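PDB 5H3H: abhydrolase domain-containing protein from Exiguobacterium antarcticum, which hydrolyses esters as a member of the alpha/beta hydrolase family and probably also acts as a perhydrolase. Local coordinates for residues V25-W30 with V54-Y59; K86-T91 with E111-K116; E162-K167 with G249-E254; T212-G217 with E233-S238. All blocks are in the same frame, centred on the assembly; numbering follows the deposited sequence.

In the fold
All four contacts lie in one alpha/beta hydrolase fold. Contacts 1 and 2 come first along the chain, one after the other, and their centres are about 18 Å apart; they meet between neighbouring strands 23-27 and 90-95, where Val25 N lies 2.8 Å from Thr91 O. Contact 4 reaches the same sheet further across, on strand 211-217, next to strand 114-120 of contact 2. It is nested inside the long loop closed by contact 3, and Met250 of contact 3 packs on the Met215-Gly217 backbone. Contacts 1 and 3 both supply residues to the ethaneperoxoic acid pocket, whereas contact 2 joins strands 90-95 and 114-120 and contact 4 packs strand 211-217 against the turn into strand 239-243.

Contact 1: residues V25-W30 with V54-Y59; sequences VMLHGW and VDYRGY. With F50 (ethaneperoxoic acid), chain D.
The imidazole of His28 carries Tyr56 over one face, with Tyr56 CE2 3.4 Å above the plane and over its centre; the two rings meet obliquely, planes at 38°. In the imidazole plane, at its edge, lie Val54 O and a water that bridges Met26 O, Val54 O and, weakly, His28 N. Another part of its edge is turned to the face of Tyr59 in an offset edge-to-face pair with centroids 5.4 Å apart. His28 ND1 donates to Gly29 O at 2.8 Å, which fixes the ring's rotation and leaves NE2 to accept a weak bond from Tyr56 N. The Tyr56 hydroxyl in turn donates to His28 O at 2.6 Å, on a lone pair. An alanine here removes the imidazole packed against both tyrosines, with the NE2 acceptor of Tyr56 N, and would probably loosen the 54-59 loop against the end of strand 23-27. At the strand end, Leu27 CD1 presses tightly on Val54 CG2, 3.3 Å away. Farther along, Trp30 CD1 meets the Tyr59 hydroxyl, which bonds to Ser192, while Trp30 N donates to atom O of ethaneperoxoic acid at 2.9 Å. With Met97 N bonded to the same ligand, this is consistent with the oxyanion hole of an alpha/beta hydrolase.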
loop_
_atom_site.group_PDB
_atom_site.type_symbol
_atom_site.label_atom_id
_atom_site.label_comp_id
_atom_site.label_asym_id
_atom_site.label_seq_id
_atom_site.Cartn_x
_atom_site.Cartn_y
_atom_site.Cartn_z
ATOM N N VAL B 25 -11.908 -3.649 14.325
ATOM C CA VAL B 25 -12.463 -2.471 13.674
ATOM C C VAL B 25 -13.609 -3.002 12.796
ATOM O O VAL B 25 -13.372 -3.828 11.949
ATOM C CB VAL B 25 -11.427 -1.764 12.807
ATOM C CG1 VAL B 25 -12.060 -0.660 11.966
ATOM C CG2 VAL B 25 -10.284 -1.199 13.661
ATOM N N MET B 26 -14.835 -2.580 13.090
ATOM C CA MET B 26 -16.011 -3.096 12.407
ATOM C C MET B 26 -16.610 -2.027 11.469
ATOM O O MET B 26 -16.922 -0.956 11.914
ATOM C CB MET B 26 -16.959 -3.619 13.453
ATOM C CG MET B 26 -16.369 -4.910 14.065
ATOM S SD MET B 26 -17.506 -5.803 15.109
ATOM C CE MET B 26 -18.439 -6.765 13.951
ATOM N N LEU B 27 -16.702 -2.344 10.164
ATOM C CA LEU B 27 -17.176 -1.424 9.132
ATOM C C LEU B 27 -18.581 -1.842 8.590
ATOM O O LEU B 27 -18.709 -2.902 7.975
ATOM C CB LEU B 27 -16.212 -1.425 7.997
ATOM C CG LEU B 27 -14.844 -0.737 8.062
ATOM C CD1 LEU B 27 -14.563 -0.079 9.388
ATOM C CD2 LEU B 27 -13.784 -1.654 7.577
ATOM N N HIS B 28 -19.565 -0.988 8.856
ATOM C CA HIS B 28 -20.992 -1.291 8.605
ATOM C C HIS B 28 -21.389 -1.339 7.128
ATOM O O HIS B 28 -20.682 -0.872 6.234
ATOM C CB HIS B 28 -21.870 -0.325 9.414
ATOM C CG HIS B 28 -21.849 1.107 8.960
ATOM N ND1 HIS B 28 -22.632 1.575 7.930
ATOM C CD2 HIS B 28 -21.137 2.177 9.402
ATOM C CE1 HIS B 28 -22.408 2.866 7.753
ATOM N NE2 HIS B 28 -21.543 3.271 8.668
ATOM N N GLY B 29 -22.575 -1.880 6.869
ATOM C CA GLY B 29 -23.088 -1.846 5.494
ATOM C C GLY B 29 -23.918 -0.607 5.229
ATOM O O GLY B 29 -24.205 0.161 6.143
ATOM N N TRP B 30 -24.277 -0.446 3.963
ATOM C CA TRP B 30 -25.184 0.599 3.497
ATOM C C TRP B 30 -26.631 0.177 3.870
ATOM O O TRP B 30 -26.975 -0.997 3.642
ATOM C CB TRP B 30 -25.020 0.729 1.999
ATOM C CG TRP B 30 -25.936 1.705 1.299
ATOM C CD1 TRP B 30 -25.667 3.000 1.010
ATOM C CD2 TRP B 30 -27.236 1.434 0.763
ATOM N NE1 TRP B 30 -26.720 3.570 0.353
ATOM C CE2 TRP B 30 -27.695 2.628 0.169
ATOM C CE3 TRP B 30 -28.060 0.298 0.727
ATOM C CZ2 TRP B 30 -28.953 2.720 -0.464
ATOM C CZ3 TRP B 30 -29.291 0.396 0.133
ATOM C CH2 TRP B 30 -29.739 1.584 -0.453
ATOM N N VAL B 54 -16.785 2.185 13.333
ATOM C CA VAL B 54 -16.749 3.447 12.622
ATOM C C VAL B 54 -18.117 3.777 12.020
ATOM O O VAL B 54 -18.800 2.868 11.454
ATOM C CB VAL B 54 -15.682 3.514 11.537
ATOM C CG1 VAL B 54 -14.296 3.083 12.059
ATOM C CG2 VAL B 54 -16.075 2.708 10.343
ATOM N N ASP B 55 -18.553 5.032 12.156
ATOM C CA ASP B 55 -19.720 5.506 11.345
ATOM C C ASP B 55 -19.093 6.217 10.205
ATOM O O ASP B 55 -18.367 7.183 10.470
ATOM C CB ASP B 55 -20.616 6.494 12.108
ATOM C CG ASP B 55 -21.446 5.859 13.232
ATOM O OD1 ASP B 55 -21.533 4.609 13.352
ATOM O OD2 ASP B 55 -22.057 6.628 13.990
ATOM N N TYR B 56 -19.317 5.805 8.962
ATOM C CA TYR B 56 -18.735 6.514 7.846
ATOM C C TYR B 56 -19.306 7.908 7.796
ATOM O O TYR B 56 -20.417 8.186 8.332
ATOM C CB TYR B 56 -18.980 5.884 6.471
ATOM C CG TYR B 56 -18.756 4.439 6.386
ATOM C CD1 TYR B 56 -17.508 3.878 6.605
ATOM C CD2 TYR B 56 -19.784 3.613 5.977
ATOM C CE1 TYR B 56 -17.322 2.488 6.519
ATOM C CE2 TYR B 56 -19.612 2.263 5.872
ATOM C CZ TYR B 56 -18.396 1.685 6.162
ATOM O OH TYR B 56 -18.353 0.322 6.044
ATOM N N ARG B 57 -18.587 8.764 7.085
ATOM C CA ARG B 57 -19.179 10.014 6.675
ATOM C C ARG B 57 -20.561 9.727 6.063
ATOM O O ARG B 57 -20.728 8.801 5.295
ATOM C CB ARG B 57 -18.358 10.799 5.677
ATOM C CG ARG B 57 -17.967 10.134 4.405
ATOM C CD ARG B 57 -17.235 11.153 3.535
ATOM N NE ARG B 57 -15.832 11.331 3.890
ATOM C CZ ARG B 57 -15.053 12.312 3.420
ATOM N NH1 ARG B 57 -13.754 12.362 3.783
ATOM N NH2 ARG B 57 -15.545 13.257 2.615
ATOM N N GLY B 58 -21.502 10.565 6.425
ATOM C CA GLY B 58 -22.864 10.448 5.911
ATOM C C GLY B 58 -23.794 9.626 6.813
ATOM O O GLY B 58 -24.989 9.604 6.538
ATOM N N TYR B 59 -23.258 8.905 7.825
ATOM C CA TYR B 59 -24.048 7.925 8.575
ATOM C C TYR B 59 -23.917 8.167 10.019
ATOM O O TYR B 59 -22.949 8.817 10.443
ATOM C CB TYR B 59 -23.610 6.506 8.262
ATOM C CG TYR B 59 -23.793 6.230 6.793
ATOM C CD1 TYR B 59 -22.834 6.628 5.881
ATOM C CD2 TYR B 59 -24.956 5.672 6.308
ATOM C CE1 TYR B 59 -23.006 6.463 4.524
ATOM C CE2 TYR B 59 -25.128 5.474 4.952
ATOM C CZ TYR B 59 -24.192 5.852 4.069
ATOM O OH TYR B 59 -24.399 5.621 2.742
HETATM C C F50 D . -24.821 -3.077 1.466
HETATM O OX1 F50 D . -25.881 -3.485 3.761
HETATM O O F50 D . -23.897 -2.406 1.877
HETATM O OXT F50 D . -25.528 -3.921 2.444
HETATM C CH3 F50 D . -25.206 -3.040 0.014
HETATM O O HOH W 1 -19.391 0.296 11.520
#

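Contact 2: residues K86-T91 with E111-K116; sequences KLTNVT and ESNVSK
Residues 86-91 and 111-116 bring together the starts of two neighbouring parallel strands, 90-95 and 114-120, joined by helix 97-109 in a beta-alpha-beta crossover. A beta bulge shifts the register by one residue between the Val90-Val114 and Thr91-Lys116 pairs, which lie on opposite faces of the sheet. Val90 and Val114 point to the same side of the sheet, where their CG2 methyls face each other at 4.2 Å. Beyond, Val114 packs on Tyr105 and Leu106 of the connecting helix, and Val90 on Pro23 and Val25 of the next strand. Thr91 and Lys116 lie on the other face and cross obliquely. The lysine leaves its backbone with CG in the crowded position between N and the carbonyl carbon (chi1 63°), which sets CG against both branches of Thr91, 3.2 Å from Thr91 OG1. Its chain bends at chi3, and NZ bonds to Tyr265 O, the ammonium also making a cation-pi contact with the Tyr265 ring. Ser115, in the bulge, turns its CB toward the first strand, and CB lies 3.0 Å from Asn89 OD1; Asn89 ND2 bonds to Gln22 OE1. At the entry to the strands, the side chains of Thr88 and Asn113 cross obliquely. The backbones are joined here by Val90 N, which donates to Asn113 O in an almost perfectly straight bond of 2.9 Å. On the bulge side, Ser115 N donates to Val90 O at 2.9 Å from 25° above the carbonyl plane.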
loop_
_atom_site.group_PDB
_atom_site.type_symbol
_atom_site.label_atom_id
_atom_site.label_comp_id
_atom_site.label_asym_id
_atom_site.label_seq_id
_atom_site.Cartn_x
_atom_site.Cartn_y
_atom_site.Cartn_z
ATOM N N LYS B 86 -3.951 5.194 16.504
ATOM C CA LYS B 86 -2.645 4.515 16.691
ATOM C C LYS B 86 -2.828 3.026 16.994
ATOM O O LYS B 86 -2.303 2.492 17.965
ATOM C CB LYS B 86 -1.817 5.239 17.776
ATOM C CG LYS B 86 -1.309 6.624 17.343
ATOM C CD LYS B 86 0.083 6.542 16.705
ATOM C CE LYS B 86 0.378 7.705 15.773
ATOM N NZ LYS B 86 -0.222 7.493 14.413
ATOM N N LEU B 87 -3.645 2.383 16.146
ATOM C CA LEU B 87 -3.972 1.004 16.298
ATOM C C LEU B 87 -2.992 0.186 15.479
ATOM O O LEU B 87 -2.613 0.569 14.380
ATOM C CB LEU B 87 -5.398 0.747 15.767
ATOM C CG LEU B 87 -6.582 1.480 16.380
ATOM C CD1 LEU B 87 -7.863 0.988 15.665
ATOM C CD2 LEU B 87 -6.628 1.208 17.874
ATOM N N THR B 88 -2.619 -0.963 16.003
ATOM C CA THR B 88 -1.973 -2.059 15.205
ATOM C C THR B 88 -2.532 -3.431 15.554
ATOM O O THR B 88 -3.354 -3.574 16.479
ATOM C CB THR B 88 -0.446 -2.126 15.448
ATOM O OG1 THR B 88 -0.195 -2.256 16.855
ATOM C CG2 THR B 88 0.283 -0.887 14.926
ATOM N N ASN B 89 -2.159 -4.452 14.781
ATOM C CA ASN B 89 -2.678 -5.811 14.966
ATOM C C ASN B 89 -4.199 -5.848 14.874
ATOM O O ASN B 89 -4.852 -6.604 15.599
ATOM C CB ASN B 89 -2.260 -6.377 16.325
ATOM C CG ASN B 89 -2.651 -7.840 16.494
ATOM O OD1 ASN B 89 -2.592 -8.623 15.547
ATOM N ND2 ASN B 89 -3.099 -8.208 17.700
ATOM N N VAL B 90 -4.779 -5.017 14.023
ATOM C CA VAL B 90 -6.261 -4.900 14.061
ATOM C C VAL B 90 -6.863 -6.073 13.309
ATOM O O VAL B 90 -6.326 -6.525 12.291
ATOM C CB VAL B 90 -6.854 -3.504 13.593
ATOM C CG1 VAL B 90 -5.873 -2.352 13.681
ATOM C CG2 VAL B 90 -7.584 -3.511 12.273
ATOM N N THR B 91 -7.957 -6.584 13.834
ATOM C CA THR B 91 -8.857 -7.396 12.995
ATOM C C THR B 91 -9.843 -6.472 12.315
ATOM O O THR B 91 -10.522 -5.726 12.976
ATOM C CB THR B 91 -9.578 -8.388 13.852
ATOM O OG1 THR B 91 -8.592 -9.256 14.390
ATOM C CG2 THR B 91 -10.573 -9.230 13.047
ATOM N N GLU B 111 -1.003 -3.223 4.478
ATOM C CA GLU B 111 -1.438 -4.158 5.515
ATOM C C GLU B 111 -0.659 -4.105 6.823
ATOM O O GLU B 111 -0.914 -4.899 7.725
ATOM C CB GLU B 111 -1.415 -5.570 4.902
ATOM C CG GLU B 111 -2.171 -5.581 3.556
ATOM C CD GLU B 111 -1.836 -6.744 2.613
ATOM O OE1 GLU B 111 -2.748 -7.169 1.848
ATOM O OE2 GLU B 111 -0.666 -7.205 2.604
ATOM N N SER B 112 0.268 -3.157 6.976
ATOM C CA SER B 112 1.133 -3.147 8.203
ATOM C C SER B 112 0.425 -3.004 9.548
ATOM O O SER B 112 0.970 -3.445 10.548
ATOM C CB SER B 112 2.231 -2.081 8.133
ATOM O OG SER B 112 3.247 -2.406 9.106
ATOM N N ASN B 113 -0.793 -2.426 9.594
ATOM C CA ASN B 113 -1.552 -2.329 10.878
ATOM C C ASN B 113 -2.587 -3.407 11.074
ATOM O O ASN B 113 -3.221 -3.454 12.128
ATOM C CB ASN B 113 -2.288 -0.971 10.946
ATOM C CG ASN B 113 -1.319 0.205 10.996
ATOM O OD1 ASN B 113 -0.687 0.432 12.006
ATOM N ND2 ASN B 113 -1.170 0.905 9.895
ATOM N N VAL B 114 -2.807 -4.230 10.058
ATOM C CA VAL B 114 -3.942 -5.230 10.073
ATOM C C VAL B 114 -3.428 -6.663 10.124
ATOM O O VAL B 114 -2.709 -7.106 9.245
ATOM C CB VAL B 114 -4.815 -5.121 8.813
ATOM C CG1 VAL B 114 -5.963 -6.150 8.797
ATOM C CG2 VAL B 114 -5.341 -3.725 8.675
ATOM N N SER B 115 -3.820 -7.390 11.143
ATOM C CA SER B 115 -3.441 -8.798 11.260
ATOM C C SER B 115 -4.386 -9.772 10.510
ATOM O O SER B 115 -3.942 -10.800 9.987
ATOM C CB SER B 115 -3.374 -9.157 12.712
ATOM O OG SER B 115 -4.665 -9.359 13.214
ATOM N N LYS B 116 -5.676 -9.457 10.466
ATOM C CA LYS B 116 -6.639 -10.280 9.720
ATOM C C LYS B 116 -7.838 -9.482 9.215
ATOM O O LYS B 116 -8.190 -8.438 9.784
ATOM C CB LYS B 116 -7.072 -11.442 10.577
ATOM C CG LYS B 116 -7.796 -11.054 11.825
ATOM C CD LYS B 116 -7.946 -12.240 12.782
ATOM C CE LYS B 116 -6.637 -12.560 13.475
ATOM N NZ LYS B 116 -6.866 -13.727 14.388
#

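Contact 3: residues E162-K167 with G249-E254; sequences EIFFAK and GMFLDE
Asp253 takes up two backbone N-H groups of the loop that follows helix 153-164. Ala166 N donates to Asp253 OD2 at 2.8 Å in an almost straight bond on the syn lone pair, while Lys167 N reaches Asp253 OD1 at 3.2 Å from above the carboxylate plane. Each oxygen has a further partner, His169 NE2 for OD1 and Gly247 N for OD2. The Lys167 chain bends at chi3 and lets NZ donate to Asp253 O at 2.7 Å, in the carbonyl plane. An alanine at Asp253 would probably loosen this loop from helix 250-253, since both N-H groups would lose their carboxylate acceptor. Gly249, the N-cap residue of that short helix, follows the pocket residue His248, the histidine of a probable catalytic triad in this alpha/beta hydrolase. Gly249 N donates to Phe164 O at 2.9 Å, nearly along the C=O axis, and Gly249 O accepts from both Leu252 N and Asp253 N. Phe164, also of the ligand pocket, presents its edge to Phe251 CE2, whereas Phe165 sets CE1 3.7 Å from Leu252 CD1. Phe164 CD1 lies over one face of the Phe165 ring, 3.5 Å above its plane and offset toward the rim.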
loop_
_atom_site.group_PDB
_atom_site.type_symbol
_atom_site.label_atom_id
_atom_site.label_comp_id
_atom_site.label_asym_id
_atom_site.label_seq_id
_atom_site.Cartn_x
_atom_site.Cartn_y
_atom_site.Cartn_z
ATOM N N GLU B 162 -36.953 -5.886 3.666
ATOM C CA GLU B 162 -37.681 -7.076 3.220
ATOM C C GLU B 162 -36.826 -8.095 2.464
ATOM O O GLU B 162 -37.094 -9.300 2.527
ATOM C CB GLU B 162 -38.928 -6.662 2.379
ATOM C CG GLU B 162 -40.037 -6.083 3.276
ATOM C CD GLU B 162 -41.177 -5.415 2.527
ATOM O OE1 GLU B 162 -40.954 -4.797 1.467
ATOM O OE2 GLU B 162 -42.314 -5.500 3.016
ATOM N N ILE B 163 -35.800 -7.608 1.763
ATOM C CA ILE B 163 -34.869 -8.454 1.012
ATOM C C ILE B 163 -33.546 -8.709 1.802
ATOM O O ILE B 163 -32.680 -9.386 1.330
ATOM C CB ILE B 163 -34.700 -7.817 -0.416
ATOM C CG1 ILE B 163 -34.734 -8.903 -1.464
ATOM C CG2 ILE B 163 -33.526 -6.844 -0.559
ATOM C CD1 ILE B 163 -34.399 -8.502 -2.897
ATOM N N PHE B 164 -33.450 -8.213 3.038
ATOM C CA PHE B 164 -32.202 -8.153 3.842
ATOM C C PHE B 164 -32.044 -9.392 4.694
ATOM O O PHE B 164 -30.927 -9.832 4.931
ATOM C CB PHE B 164 -32.258 -6.901 4.728
ATOM C CG PHE B 164 -30.920 -6.405 5.218
ATOM C CD1 PHE B 164 -30.279 -7.037 6.244
ATOM C CD2 PHE B 164 -30.328 -5.287 4.650
ATOM C CE1 PHE B 164 -29.042 -6.563 6.680
ATOM C CE2 PHE B 164 -29.115 -4.800 5.107
ATOM C CZ PHE B 164 -28.489 -5.435 6.111
ATOM N N PHE B 165 -33.153 -10.000 5.126
ATOM C CA PHE B 165 -33.119 -11.073 6.119
ATOM C C PHE B 165 -33.827 -12.269 5.547
ATOM O O PHE B 165 -34.798 -12.127 4.831
ATOM C CB PHE B 165 -33.779 -10.649 7.430
ATOM C CG PHE B 165 -33.082 -9.519 8.128
ATOM C CD1 PHE B 165 -31.838 -9.716 8.704
ATOM C CD2 PHE B 165 -33.659 -8.242 8.175
ATOM C CE1 PHE B 165 -31.163 -8.650 9.343
ATOM C CE2 PHE B 165 -32.991 -7.186 8.801
ATOM C CZ PHE B 165 -31.744 -7.398 9.386
ATOM N N ALA B 166 -33.322 -13.447 5.854
ATOM C CA ALA B 166 -33.978 -14.677 5.395
ATOM C C ALA B 166 -35.169 -15.025 6.292
ATOM O O ALA B 166 -36.120 -15.652 5.843
ATOM C CB ALA B 166 -32.977 -15.820 5.356
ATOM N N LYS B 167 -35.096 -14.651 7.566
ATOM C CA LYS B 167 -36.154 -14.945 8.533
ATOM C C LYS B 167 -36.945 -13.699 8.884
ATOM O O LYS B 167 -36.437 -12.557 8.776
ATOM C CB LYS B 167 -35.551 -15.603 9.774
ATOM C CG LYS B 167 -35.328 -17.078 9.547
ATOM C CD LYS B 167 -34.694 -17.724 10.739
ATOM C CE LYS B 167 -33.182 -17.724 10.624
ATOM N NZ LYS B 167 -32.566 -18.338 11.836
ATOM N N GLY B 249 -28.394 -10.342 6.167
ATOM C CA GLY B 249 -28.231 -10.002 7.567
ATOM C C GLY B 249 -27.920 -11.160 8.449
ATOM O O GLY B 249 -28.673 -11.433 9.368
ATOM N N MET B 250 -26.781 -11.844 8.224
ATOM C CA MET B 250 -26.465 -12.984 9.085
ATOM C C MET B 250 -26.317 -12.650 10.542
ATOM O O MET B 250 -26.461 -13.512 11.414
ATOM C CB MET B 250 -25.273 -13.774 8.620
ATOM C CG MET B 250 -23.997 -13.055 8.302
ATOM S SD MET B 250 -23.101 -13.911 6.935
ATOM C CE MET B 250 -22.643 -12.349 6.235
ATOM N N PHE B 251 -25.965 -11.397 10.807
ATOM C CA PHE B 251 -25.713 -10.966 12.186
ATOM C C PHE B 251 -26.964 -11.054 13.070
ATOM O O PHE B 251 -26.833 -11.054 14.297
ATOM C CB PHE B 251 -25.073 -9.596 12.183
ATOM C CG PHE B 251 -25.910 -8.548 11.540
ATOM C CD1 PHE B 251 -26.869 -7.869 12.270
ATOM C CD2 PHE B 251 -25.699 -8.208 10.212
ATOM C CE1 PHE B 251 -27.684 -6.883 11.678
ATOM C CE2 PHE B 251 -26.503 -7.246 9.618
ATOM C CZ PHE B 251 -27.458 -6.563 10.358
ATOM N N LEU B 252 -28.158 -11.159 12.462
ATOM C CA LEU B 252 -29.386 -11.548 13.124
ATOM C C LEU B 252 -29.993 -12.894 12.680
ATOM O O LEU B 252 -30.597 -13.582 13.499
ATOM C CB LEU B 252 -30.441 -10.477 12.883
ATOM C CG LEU B 252 -30.184 -9.039 13.289
ATOM C CD1 LEU B 252 -31.449 -8.249 12.979
ATOM C CD2 LEU B 252 -29.810 -8.920 14.755
ATOM N N ASP B 253 -29.911 -13.250 11.394
ATOM C CA ASP B 253 -30.453 -14.531 10.919
ATOM C C ASP B 253 -29.797 -15.732 11.672
ATOM O O ASP B 253 -30.515 -16.672 12.037
ATOM C CB ASP B 253 -30.261 -14.727 9.385
ATOM C CG ASP B 253 -31.286 -13.986 8.517
ATOM O OD1 ASP B 253 -32.397 -13.652 8.955
ATOM O OD2 ASP B 253 -30.996 -13.797 7.324
ATOM N N GLU B 254 -28.475 -15.671 11.905
ATOM C CA GLU B 254 -27.689 -16.689 12.642
ATOM C C GLU B 254 -26.780 -15.988 13.626
ATOM O O GLU B 254 -25.577 -16.162 13.646
ATOM C CB GLU B 254 -26.865 -17.622 11.702
ATOM C CG GLU B 254 -27.718 -18.670 10.930
ATOM C CD GLU B 254 -26.941 -19.567 9.918
ATOM O OE1 GLU B 254 -26.973 -19.283 8.665
ATOM O OE2 GLU B 254 -26.286 -20.544 10.359
#

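Contact 4: residues T212-G217 with E233-S238; sequences TLIMHG and ENIAGS
Strand 212-217 runs past a type II turn at Ile235-Ser238 that follows helix 225-234, the backbones coming closest at Thr212 and Ser238, with CA atoms 4.4 Å apart. This is part of the beta-alpha-beta crossover from strand 211-217 through helix 225-234 to strand 239-243, an edge strand of the sheet within this chain. Contact across the segments is mainly apolar. Thr212 and Ile235 meet at about a right angle: the CG2 branch of Ile235, anti to its backbone N, comes up to Thr212 OG1 at 3.6 Å and lies almost as near Thr212 CB. That hydroxyl has its polar partner in Val210 O. Ser238 CB lies beside it, 4.0 Å from Thr212 CB, so the threonine is packed by both ends of the turn. Two residues along the strand, Ile214, which also points toward the turn, sends CD1 to the tip of Ile235, where the two CD1 methyls are 4.4 Å apart; Ala228 and Met231 of the helix cover Ile214 further. Gly237 has positive phi, as suits the third position of a type II turn. Ile235 O is gripped twice, by Ser238 N and by Ser238 OG at 2.9 Å, the hydroxyl donating in the carbonyl plane, on a lone pair of Ile235 O. Between the segments the backbone approach is a CA-H...O contact, Ser238 CA to Thr212 O at 3.2 Å.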
loop_
_atom_site.group_PDB
_atom_site.type_symbol
_atom_site.label_atom_id
_atom_site.label_comp_id
_atom_site.label_asym_id
_atom_site.label_seq_id
_atom_site.Cartn_x
_atom_site.Cartn_y
_atom_site.Cartn_z
ATOM N N THR B 212 -7.454 -13.934 5.497
ATOM C CA THR B 212 -8.869 -13.588 5.325
ATOM C C THR B 212 -9.872 -14.709 5.680
ATOM O O THR B 212 -9.629 -15.919 5.421
ATOM C CB THR B 212 -9.079 -13.028 3.918
ATOM O OG1 THR B 212 -8.045 -12.030 3.695
ATOM C CG2 THR B 212 -10.488 -12.381 3.764
ATOM N N LEU B 213 -10.972 -14.290 6.322
ATOM C CA LEU B 213 -12.177 -15.099 6.484
ATOM C C LEU B 213 -13.355 -14.444 5.770
ATOM O O LEU B 213 -13.656 -13.273 6.054
ATOM C CB LEU B 213 -12.534 -15.202 7.943
ATOM C CG LEU B 213 -13.852 -15.922 8.233
ATOM C CD1 LEU B 213 -13.709 -17.366 7.749
ATOM C CD2 LEU B 213 -14.216 -15.850 9.706
ATOM N N ILE B 214 -14.049 -15.230 4.913
ATOM C CA ILE B 214 -15.238 -14.806 4.206
ATOM C C ILE B 214 -16.414 -15.485 4.910
ATOM O O ILE B 214 -16.435 -16.704 5.023
ATOM C CB ILE B 214 -15.240 -15.245 2.699
ATOM C CG1 ILE B 214 -13.916 -14.927 1.974
ATOM C CG2 ILE B 214 -16.450 -14.665 1.944
ATOM C CD1 ILE B 214 -13.510 -13.494 2.092
ATOM N N MET B 215 -17.379 -14.680 5.336
ATOM C CA MET B 215 -18.600 -15.134 5.981
ATOM C C MET B 215 -19.705 -14.686 5.013
ATOM O O MET B 215 -19.744 -13.480 4.645
ATOM C CB MET B 215 -18.753 -14.448 7.373
ATOM C CG MET B 215 -18.048 -15.164 8.510
ATOM S SD MET B 215 -18.416 -14.646 10.229
ATOM C CE MET B 215 -17.316 -13.332 10.140
ATOM N N HIS B 216 -20.597 -15.603 4.563
ATOM C CA HIS B 216 -21.640 -15.158 3.640
ATOM C C HIS B 216 -22.874 -16.085 3.707
ATOM O O HIS B 216 -22.725 -17.310 3.843
ATOM C CB HIS B 216 -21.082 -15.147 2.238
ATOM C CG HIS B 216 -21.637 -14.090 1.363
ATOM N ND1 HIS B 216 -20.862 -13.059 0.909
ATOM C CD2 HIS B 216 -22.848 -13.945 0.780
ATOM C CE1 HIS B 216 -21.582 -12.298 0.094
ATOM N NE2 HIS B 216 -22.797 -12.816 0.013
ATOM N N GLY B 217 -24.053 -15.457 3.661
ATOM C CA GLY B 217 -25.356 -16.144 3.641
ATOM C C GLY B 217 -25.647 -16.817 2.306
ATOM O O GLY B 217 -25.542 -16.194 1.229
ATOM N N GLU B 233 -11.883 -17.510 -4.346
ATOM C CA GLU B 233 -10.984 -17.980 -5.374
ATOM C C GLU B 233 -9.786 -17.046 -5.517
ATOM O O GLU B 233 -8.670 -17.526 -5.729
ATOM C CB GLU B 233 -11.688 -18.166 -6.731
ATOM C CG GLU B 233 -12.277 -19.559 -6.874
ATOM C CD GLU B 233 -12.538 -19.937 -8.310
ATOM O OE1 GLU B 233 -12.052 -21.008 -8.765
ATOM O OE2 GLU B 233 -13.237 -19.148 -8.975
ATOM N N ASN B 234 -10.022 -15.750 -5.349
ATOM C CA ASN B 234 -9.067 -14.710 -5.702
ATOM C C ASN B 234 -8.251 -14.096 -4.567
ATOM O O ASN B 234 -7.195 -13.477 -4.830
ATOM C CB ASN B 234 -9.768 -13.602 -6.525
ATOM C CG ASN B 234 -10.182 -14.102 -7.906
ATOM O OD1 ASN B 234 -9.329 -14.373 -8.739
ATOM N ND2 ASN B 234 -11.495 -14.256 -8.144
ATOM N N ILE B 235 -8.722 -14.217 -3.333
ATOM C CA ILE B 235 -7.949 -13.739 -2.183
ATOM C C ILE B 235 -7.188 -14.957 -1.659
ATOM O O ILE B 235 -7.792 -15.970 -1.258
ATOM C CB ILE B 235 -8.843 -13.167 -1.069
ATOM C CG1 ILE B 235 -9.655 -11.951 -1.585
ATOM C CG2 ILE B 235 -8.017 -12.847 0.185
ATOM C CD1 ILE B 235 -10.712 -11.512 -0.626
ATOM N N ALA B 236 -5.860 -14.824 -1.636
ATOM C CA ALA B 236 -4.934 -15.858 -1.230
ATOM C C ALA B 236 -5.091 -16.328 0.194
ATOM O O ALA B 236 -5.184 -15.539 1.172
ATOM C CB ALA B 236 -3.519 -15.362 -1.463
ATOM N N GLY B 237 -5.203 -17.627 0.333
ATOM C CA GLY B 237 -5.396 -18.210 1.627
ATOM C C GLY B 237 -6.718 -17.973 2.349
ATOM O O GLY B 237 -6.892 -18.549 3.389
ATOM N N SER B 238 -7.637 -17.148 1.819
ATOM C CA SER B 238 -8.974 -16.961 2.430
ATOM C C SER B 238 -9.707 -18.265 2.812
ATOM O O SER B 238 -9.692 -19.225 2.044
ATOM C CB SER B 238 -9.882 -16.140 1.506
ATOM O OG SER B 238 -10.147 -16.787 0.263
#